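Local coordinates for protein putative enoyl-CoA hydratase (Streptomyces coelicolor A3, PDB 3G64) that probably acts as an enoyl-CoA hydratase of the crotonase family, adding water across the double bond of enoyl-CoA thioesters, at residues P14-H18 / L19-I23; D218-A221 / L222-A225. All coordinates share one frame; numbering follows the deposited sequence.

Interaction 1 of 2, residues P14-H18 / L19-I23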
ATOM      1  N   PRO A  14      -2.492  38.934  11.354  1.00 40.72           N
ATOM      2  CA  PRO A  14      -2.358  39.935  10.282  1.00 43.82           C
ATOM      3  C   PRO A  14      -1.186  39.648   9.341  1.00 46.06           C
ATOM      4  O   PRO A  14      -1.315  39.797   8.130  1.00 47.37           O
ATOM      5  CB  PRO A  14      -2.094  41.248  11.031  1.00 43.09           C
ATOM      6  CG  PRO A  14      -2.255  40.941  12.489  1.00 43.39           C
ATOM      7  CD  PRO A  14      -2.119  39.468  12.672  1.00 39.80           C
ATOM      8  N   GLU A  15      -0.048  39.249   9.892  1.00 45.80           N
ATOM      9  CA  GLU A  15       1.155  39.122   9.086  1.00 44.93           C
ATOM     10  C   GLU A  15       1.944  37.877   9.455  1.00 39.48           C
ATOM     11  O   GLU A  15       2.224  37.641  10.629  1.00 36.49           O
ATOM     12  CB  GLU A  15       2.034  40.350   9.292  1.00 50.06           C
ATOM     13  CG  GLU A  15       3.263  40.377   8.408  1.00 62.08           C
ATOM     14  CD  GLU A  15       4.351  41.316   8.930  1.00 74.72           C
ATOM     15  OE1 GLU A  15       4.174  41.908  10.021  1.00 77.15           O
ATOM     16  OE2 GLU A  15       5.393  41.448   8.249  1.00 78.06           O
ATOM     17  N   TRP A  16       2.300  37.085   8.452  1.00 36.45           N
ATOM     18  CA  TRP A  16       3.082  35.874   8.678  1.00 36.78           C
ATOM     19  C   TRP A  16       4.541  36.213   8.385  1.00 36.26           C
ATOM     20  O   TRP A  16       4.881  36.520   7.245  1.00 32.08           O
ATOM     21  CB  TRP A  16       2.576  34.737   7.785  1.00 32.68           C
ATOM     22  CG  TRP A  16       1.185  34.334   8.132  1.00 33.93           C
ATOM     23  CD1 TRP A  16       0.034  34.705   7.493  1.00 32.40           C
ATOM     24  CD2 TRP A  16       0.787  33.497   9.230  1.00 31.28           C
ATOM     25  NE1 TRP A  16      -1.048  34.137   8.121  1.00 32.04           N
ATOM     26  CE2 TRP A  16      -0.615  33.394   9.189  1.00 26.78           C
ATOM     27  CE3 TRP A  16       1.484  32.825  10.247  1.00 27.35           C
ATOM     28  CZ2 TRP A  16      -1.339  32.643  10.118  1.00 28.43           C
ATOM     29  CZ3 TRP A  16       0.766  32.091  11.165  1.00 25.53           C
ATOM     30  CH2 TRP A  16      -0.634  32.008  11.101  1.00 27.21           C
ATOM     31  N   ARG A  17       5.389  36.128   9.407  0.61 35.09           N
ATOM     32  CA  ARG A  17       6.748  36.657   9.325  0.61 36.87           C
ATOM     33  C   ARG A  17       7.780  35.615   8.904  0.61 36.20           C
ATOM     34  O   ARG A  17       8.834  35.961   8.386  0.61 35.22           O
ATOM     35  CB  ARG A  17       7.141  37.298  10.661  0.61 38.74           C
ATOM     36  CG  ARG A  17       6.232  38.463  11.074  0.61 43.03           C
ATOM     37  CD  ARG A  17       6.560  39.014  12.464  0.61 47.96           C
ATOM     38  NE  ARG A  17       5.655  38.498  13.497  0.61 51.74           N
ATOM     39  CZ  ARG A  17       4.704  39.218  14.083  0.61 53.07           C
ATOM     40  NH1 ARG A  17       3.919  38.670  15.009  0.61 51.44           N
ATOM     41  NH2 ARG A  17       4.541  40.492  13.743  0.61 55.95           N
ATOM     42  N   HIS A  18       7.474  34.337   9.114  1.00 33.36           N
ATOM     43  CA  HIS A  18       8.458  33.282   8.877  1.00 30.86           C
ATOM     44  C   HIS A  18       8.252  32.440   7.632  1.00 28.87           C
ATOM     45  O   HIS A  18       8.967  31.473   7.407  1.00 32.89           O
ATOM     46  CB  HIS A  18       8.571  32.408  10.120  1.00 34.32           C
ATOM     47  CG  HIS A  18       8.780  33.213  11.355  1.00 34.00           C
ATOM     48  ND1 HIS A  18       9.987  33.809  11.652  1.00 36.23           N
ATOM     49  CD2 HIS A  18       7.918  33.593  12.324  1.00 31.36           C
ATOM     50  CE1 HIS A  18       9.870  34.492  12.777  1.00 38.57           C
ATOM     51  NE2 HIS A  18       8.624  34.379  13.203  1.00 36.72           N
ATOM     52  N   LEU A  19       7.259  32.806   6.840  1.00 24.70           N
ATOM     53  CA  LEU A  19       7.103  32.273   5.495  1.00 31.53           C
ATOM     54  C   LEU A  19       6.321  33.324   4.727  1.00 33.32           C
ATOM     55  O   LEU A  19       5.802  34.276   5.324  1.00 32.09           O
ATOM     56  CB  LEU A  19       6.393  30.906   5.492  1.00 36.01           C
ATOM     57  CG  LEU A  19       5.302  30.644   6.528  1.00 41.39           C
ATOM     58  CD1 LEU A  19       4.083  31.463   6.177  1.00 49.62           C
ATOM     59  CD2 LEU A  19       4.909  29.174   6.635  1.00 34.62           C
ATOM     60  N   ARG A  20       6.239  33.176   3.414  1.00 31.75           N
ATOM     61  CA  ARG A  20       5.474  34.144   2.632  1.00 31.82           C
ATOM     62  C   ARG A  20       4.137  33.538   2.242  1.00 34.15           C
ATOM     63  O   ARG A  20       4.080  32.436   1.691  1.00 32.37           O
ATOM     64  CB  ARG A  20       6.240  34.606   1.390  1.00 29.26           C
ATOM     65  CG  ARG A  20       5.500  35.681   0.584  1.00 35.72           C
ATOM     66  CD  ARG A  20       5.948  35.725  -0.880  1.00 41.02           C
ATOM     67  NE  ARG A  20       7.398  35.808  -0.963  1.00 48.60           N
ATOM     68  CZ  ARG A  20       8.127  35.262  -1.934  1.00 52.87           C
ATOM     69  NH1 ARG A  20       7.539  34.575  -2.918  1.00 50.23           N
ATOM     70  NH2 ARG A  20       9.452  35.391  -1.906  1.00 54.57           N
ATOM     71  N   VAL A  21       3.064  34.262   2.554  1.00 30.50           N
ATOM     72  CA  VAL A  21       1.710  33.778   2.308  1.00 30.74           C
ATOM     73  C   VAL A  21       0.969  34.783   1.427  1.00 33.44           C
ATOM     74  O   VAL A  21       0.834  35.940   1.797  1.00 32.41           O
ATOM     75  CB  VAL A  21       0.906  33.620   3.604  1.00 31.68           C
ATOM     76  CG1 VAL A  21      -0.479  33.028   3.295  1.00 30.12           C
ATOM     77  CG2 VAL A  21       1.640  32.744   4.567  1.00 30.96           C
ATOM     78  N   GLU A  22       0.501  34.318   0.277  1.00 33.36           N
ATOM     79  CA  GLU A  22      -0.272  35.127  -0.674  1.00 36.24           C
ATOM     80  C   GLU A  22      -1.493  34.335  -1.046  1.00 37.51           C
ATOM     81  O   GLU A  22      -1.374  33.140  -1.353  1.00 39.42           O
ATOM     82  CB  GLU A  22       0.523  35.344  -1.971  1.00 40.69           C
ATOM     83  CG  GLU A  22       1.915  35.939  -1.765  1.00 51.44           C
ATOM     84  CD  GLU A  22       2.790  35.897  -3.026  1.00 59.99           C
ATOM     85  OE1 GLU A  22       3.174  34.793  -3.496  1.00 54.04           O
ATOM     86  OE2 GLU A  22       3.111  36.992  -3.534  1.00 68.40           O
ATOM     87  N   ILE A  23      -2.655  34.993  -1.038  1.00 34.98           N
ATOM     88  CA  ILE A  23      -3.923  34.387  -1.447  1.00 34.20           C
ATOM     89  C   ILE A  23      -4.550  35.180  -2.595  1.00 43.74           C
ATOM     90  O   ILE A  23      -4.774  36.383  -2.479  1.00 42.99           O
ATOM     91  CB  ILE A  23      -4.933  34.314  -0.282  1.00 34.70           C
ATOM     92  CG1 ILE A  23      -4.325  33.574   0.914  1.00 35.79           C
ATOM     93  CG2 ILE A  23      -6.205  33.581  -0.699  1.00 33.91           C
ATOM     94  CD1 ILE A  23      -5.349  33.286   2.003  1.00 36.86           C
TER
HETATM   95  O   HOH W   1       3.585  36.522   4.346  1.00 37.12           O
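With chi1 at -65°, Trp16 sets its indole CG beside the backbone N and opposite the carbonyl carbon, and this swings the ring over toward Val21. The valine answers with its CG1 anti to the backbone N (chi1 -177°), which leaves CG2 as the branch turned to the tryptophan. That methyl lies 3.9 Å from Trp16 CD1 and equally close to CB and CG, an oblique approach to the pyrrole side of the indole. Leu19 joins from the other side of the turn: its CD1 rests 3.9 Å from Trp16 CB, so two branched side chains, two residues apart, grip the root of the tryptophan.

The backbone between them turns sharply through Arg17 and His18, which brings Trp16 O within 3.1 Å of Leu19 O, two acceptors that cannot bond to each other. No direct hydrogen bond joins the two segments. Instead one water spans the mouth of the turn, donating to Trp16 O at 3.2 Å and accepting from Val21 N at 2.9 Å. Outside the turn, the Asp48 carboxylate takes the N-H of His18, while Trp16 also packs on Asp48 and Glu55 and Leu19 on Leu49, so helix 43-58 backs the apolar side. The strand pairs through Arg20 and Glu22 with strand 27-32.

This is a turn leading into the first strand of the crotonase-like fold. Its chemistry is divided: van der Waals contact packs the tryptophan root against strand 19-24, an outermost strand of the chain's sheet, and a water links the carbonyl of the turn, Trp16 O, to Val21 N.

Interaction 2 of 2, residues D218-A221 / L222-A225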
ATOM      1  N   ASP A 218     -11.133  25.888  -9.436  1.00 31.83           N
ATOM      2  CA  ASP A 218     -12.228  26.131 -10.365  1.00 35.80           C
ATOM      3  C   ASP A 218     -13.274  25.018 -10.293  1.00 36.80           C
ATOM      4  O   ASP A 218     -14.354  25.132 -10.877  1.00 40.18           O
ATOM      5  CB  ASP A 218     -11.694  26.218 -11.799  1.00 35.28           C
ATOM      6  CG  ASP A 218     -11.027  27.569 -12.106  1.00 42.92           C
ATOM      7  OD1 ASP A 218     -11.267  28.560 -11.377  1.00 43.31           O
ATOM      8  OD2 ASP A 218     -10.270  27.635 -13.097  1.00 42.26           O
ATOM      9  N   GLY A 219     -12.939  23.935  -9.591  1.00 32.88           N
ATOM     10  CA  GLY A 219     -13.809  22.777  -9.524  1.00 31.19           C
ATOM     11  C   GLY A 219     -14.734  22.806  -8.318  1.00 34.82           C
ATOM     12  O   GLY A 219     -14.796  23.815  -7.602  1.00 35.21           O
ATOM     13  N   PRO A 220     -15.463  21.698  -8.085  1.00 28.85           N
ATOM     14  CA  PRO A 220     -16.398  21.648  -6.961  1.00 28.12           C
ATOM     15  C   PRO A 220     -15.642  21.396  -5.622  1.00 29.56           C
ATOM     16  O   PRO A 220     -15.216  20.269  -5.346  1.00 29.81           O
ATOM     17  CB  PRO A 220     -17.311  20.472  -7.328  1.00 28.17           C
ATOM     18  CG  PRO A 220     -16.466  19.565  -8.132  1.00 28.69           C
ATOM     19  CD  PRO A 220     -15.453  20.447  -8.860  1.00 26.97           C
ATOM     20  N   ALA A 221     -15.524  22.444  -4.816  1.00 29.55           N
ATOM     21  CA  ALA A 221     -14.637  22.469  -3.654  1.00 32.23           C
ATOM     22  C   ALA A 221     -15.014  21.451  -2.584  1.00 29.49           C
ATOM     23  O   ALA A 221     -14.144  20.754  -2.055  1.00 30.09           O
ATOM     24  CB  ALA A 221     -14.580  23.901  -3.040  1.00 24.39           C
ATOM     25  N   LEU A 222     -16.296  21.384  -2.253  1.00 27.22           N
ATOM     26  CA  LEU A 222     -16.765  20.429  -1.254  1.00 32.12           C
ATOM     27  C   LEU A 222     -16.474  18.989  -1.686  1.00 33.82           C
ATOM     28  O   LEU A 222     -15.947  18.196  -0.899  1.00 30.10           O
ATOM     29  CB  LEU A 222     -18.248  20.621  -0.955  1.00 27.32           C
ATOM     30  CG  LEU A 222     -18.713  19.903   0.310  1.00 30.03           C
ATOM     31  CD1 LEU A 222     -17.904  20.394   1.549  1.00 40.62           C
ATOM     32  CD2 LEU A 222     -20.217  20.087   0.517  1.00 25.56           C
ATOM     33  N   ALA A 223     -16.796  18.667  -2.937  1.00 31.98           N
ATOM     34  CA  ALA A 223     -16.435  17.371  -3.505  1.00 30.70           C
ATOM     35  C   ALA A 223     -14.930  17.062  -3.408  1.00 29.37           C
ATOM     36  O   ALA A 223     -14.556  15.927  -3.039  1.00 27.59           O
ATOM     37  CB  ALA A 223     -16.913  17.257  -4.966  1.00 28.38           C
ATOM     38  N   HIS A 224     -14.070  18.036  -3.739  1.00 26.52           N
ATOM     39  CA  HIS A 224     -12.614  17.831  -3.644  1.00 24.69           C
ATOM     40  C   HIS A 224     -12.159  17.570  -2.200  1.00 26.86           C
ATOM     41  O   HIS A 224     -11.391  16.650  -1.928  1.00 25.16           O
ATOM     42  CB  HIS A 224     -11.849  19.053  -4.152  1.00 25.38           C
ATOM     43  CG  HIS A 224     -11.888  19.223  -5.641  1.00 30.01           C
ATOM     44  ND1 HIS A 224     -11.686  20.446  -6.255  1.00 30.83           N
ATOM     45  CD2 HIS A 224     -12.111  18.333  -6.636  1.00 29.24           C
ATOM     46  CE1 HIS A 224     -11.780  20.295  -7.567  1.00 32.10           C
ATOM     47  NE2 HIS A 224     -12.046  19.027  -7.824  1.00 32.29           N
ATOM     48  N   ALA A 225     -12.630  18.416  -1.297  1.00 22.21           N
ATOM     49  CA  ALA A 225     -12.210  18.380   0.088  1.00 26.29           C
ATOM     50  C   ALA A 225     -12.633  17.041   0.734  1.00 28.81           C
ATOM     51  O   ALA A 225     -11.846  16.406   1.438  1.00 26.28           O
ATOM     52  CB  ALA A 225     -12.797  19.575   0.853  1.00 26.42           C
TER
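Pro220 and His224 meet at the first turn of helix 221-234, their side chains crossing at about a right angle. The proline occupies the N-cap position, and its carbonyl oxygen serves two purposes. It accepts the N-H of His224 at 3.0 Å, in the carbonyl plane and fairly straight (N-H...O 158°), and it also stands over one face of the imidazole, 3.5 Å above the ring plane and displaced toward the rim. With chi1 at -73°, His224 CG lies beside its own backbone N, and the ring is folded back along the incoming chain. There CE1 comes to 3.8 Å from Gly219 CA, and NE2 to the same distance from Pro220 CD.

The pyrrolidine is held on a second flank by Ala223, whose CB is 3.9 Å from Pro220 CG. One turn of helix is completed by the bond from Ala225 N to Ala221 O (2.9 Å). Proline, alanine and histidine therefore form the compact part, where Pro220, Ala223 and His224 are all buried.

The looser side is at Leu222. This residue sends its CB away from segment 218-221 and remains partly exposed, and its side chain meets that segment through CB alone.

The junction spans the loop between helix 205-217 and helix 221-234. Pro220 packs on Trp274 of its own chain, and Leu222 and Ala225 rest on Arg60, just beyond helix 43-58. The second subunit adds Thr151 against Pro220, Leu155 against Ala223 and Met180 against His224, placing the start of helix 221-234 at a subunit interface.

Overall arrangement
Interactions 1 and 2 follow one another along the chain and stand apart in space, their centres 25 Å from each other and their nearest atoms about 13 Å apart. Interaction 1 lies at an outermost strand of the mixed sheet within this chain, against helix 43-58; interaction 2 opens helix 221-234, in the helical part of the chain that follows the last strand. Residues of helix 43-58 and the loop after it come near both, since Asp48 and Leu49 serve the first and Arg60 and Arg63 the second. Interaction 1 touches no other chain of the assembly, whereas interaction 2 meets a second subunit of the trimer: one lies at a sheet edge, the other takes part in assembly.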